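Local coordinates for protein transcriptional regulator, MarR family (Silicibacter pomeroyi DSS-3, PDB 3CDH) that probably binds DNA through a winged helix-turn-helix domain and regulates transcription as a two-fold symmetric dimer of the MarR family, at the interface of chains A and B. Residues are numbered along the deposited sequence; one frame, centred on the assembly and turned at random. Chains: chain A/B, Transcriptional regulator, MarR family.

The interface of chains A and B. Residues chain A 11-13; chain B 50-51, 53-55, 119.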
# COMPACT_ATOMS: atom_id res chain seq x y z
N THR A 11 5.06 -18.66 -8.50
CA THR A 11 3.79 -18.31 -9.13
C THR A 11 3.82 -16.90 -9.69
O THR A 11 4.83 -16.20 -9.59
CB THR A 11 2.61 -18.44 -8.15
OG1 THR A 11 2.79 -17.52 -7.07
CG2 THR A 11 2.53 -19.86 -7.60
N PHE A 12 2.71 -16.48 -10.29
CA PHE A 12 2.62 -15.16 -10.90
C PHE A 12 2.73 -14.05 -9.86
O PHE A 12 3.63 -13.21 -9.92
CB PHE A 12 1.31 -15.02 -11.68
CG PHE A 12 0.91 -13.59 -11.94
CD1 PHE A 12 1.74 -12.75 -12.65
CD2 PHE A 12 -0.30 -13.10 -11.47
CE1 PHE A 12 1.37 -11.44 -12.90
CE2 PHE A 12 -0.67 -11.79 -11.71
CZ PHE A 12 0.17 -10.96 -12.42
N VAL A 13 1.81 -14.06 -8.90
CA VAL A 13 1.82 -13.08 -7.82
C VAL A 13 3.20 -13.00 -7.16
O VAL A 13 3.63 -11.94 -6.73
CB VAL A 13 0.77 -13.41 -6.74
CG1 VAL A 13 0.96 -12.52 -5.52
CG2 VAL A 13 -0.63 -13.25 -7.31
N ALA B 50 -5.94 -12.83 -9.66
CA ALA B 50 -4.49 -12.95 -9.81
C ALA B 50 -3.94 -14.14 -8.99
O ALA B 50 -3.11 -14.92 -9.49
CB ALA B 50 -3.82 -11.65 -9.48
N CYS B 51 -4.42 -14.31 -7.76
CA CYS B 51 -3.94 -15.44 -6.94
C CYS B 51 -4.35 -16.79 -7.43
O CYS B 51 -3.68 -17.76 -7.14
CB CYS B 51 -4.43 -15.36 -5.51
SG CYS B 51 -3.86 -13.95 -4.68
N VAL B 53 -5.04 -17.75 -10.66
CA VAL B 53 -4.68 -18.10 -12.02
C VAL B 53 -3.71 -19.29 -12.10
O VAL B 53 -3.99 -20.22 -12.85
CB VAL B 53 -4.20 -16.87 -12.82
CG1 VAL B 53 -2.74 -16.58 -12.56
CG2 VAL B 53 -4.46 -17.06 -14.29
N ASP B 54 -2.62 -19.31 -11.33
CA ASP B 54 -1.72 -20.48 -11.33
C ASP B 54 -2.24 -21.60 -10.48
O ASP B 54 -2.26 -22.73 -10.93
CB ASP B 54 -0.32 -20.22 -10.80
CG ASP B 54 0.20 -18.89 -11.16
OD1 ASP B 54 0.93 -18.78 -12.19
OD2 ASP B 54 -0.13 -17.96 -10.41
N ASN B 55 -2.62 -21.31 -9.25
CA ASN B 55 -3.02 -22.32 -8.30
C ASN B 55 -4.36 -22.96 -8.65
O ASN B 55 -5.21 -22.36 -9.27
CB ASN B 55 -3.03 -21.70 -6.92
CG ASN B 55 -1.81 -20.81 -6.66
OD1 ASN B 55 -1.67 -19.71 -7.23
ND2 ASN B 55 -0.91 -21.27 -5.79
N ARG B 119 0.73 -8.25 -16.90
CA ARG B 119 2.12 -8.52 -17.28
C ARG B 119 2.65 -7.48 -18.26
O ARG B 119 3.77 -7.01 -18.12
CB ARG B 119 2.26 -9.90 -17.90
CG ARG B 119 2.24 -11.07 -16.95
CD ARG B 119 2.50 -12.36 -17.73
NE ARG B 119 2.07 -13.59 -17.05
CZ ARG B 119 2.80 -14.24 -16.13
NH1 ARG B 119 4.00 -13.77 -15.75
NH2 ARG B 119 2.31 -15.36 -15.59
O HOH W 1 -0.53 -16.09 -8.70
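A:Phe12 meets B:Asp54 through its backbone N, which, at the start of helix 12-15, donates a nearly straight hydrogen bond of 3.2 Å to carboxylate oxygen OD2 of B:Asp54, reaching it from above the carboxylate plane, 41° out of it. The same oxygen takes part in a water bridge: the water lies 2.6 Å from B:Asp54 OD2, and it also hydrogen-bonds to the next amide, A:Val13 N, and to the carbonyl O of B:Ala50. Two amides of the helix's first turn are thus met, an arrangement that resembles helix capping, here supplied by the other chain, and the negative charge of the carboxylate may also suit the amino-terminal end of this short helix. Beside the polar link, the A:Phe12 ring points between helices 43-54 and 105-130 of chain B, its CG anti to the backbone N (chi1 160°). Its edge faces B:Ala50, with CE2 3.9 Å from the methyl CB and the carbonyl O in the ring plane. On the other side CD1 sits over one face of the B:Arg119 guanidinium, 3.9 Å from CZ and toward its rim, the planes tilted 55° apart. A:Val13 lays CG2 against the backbone of B:Ala50 and B:Cys51, while A:Thr11 rests its CB near the carboxylate of B:Asp54. Replacing B:Asp54 by an alanine would probably leave A:Phe12 N without this acceptor and the bridging water less firmly held. B:Asp54 is itself presented by the end of helix 43-54, and B:Arg119 by the long helix 105-130. With its symmetry twin, this patch ties each N-terminal segment to the partner subunit, contributing to the dimer typical of MarR regulators.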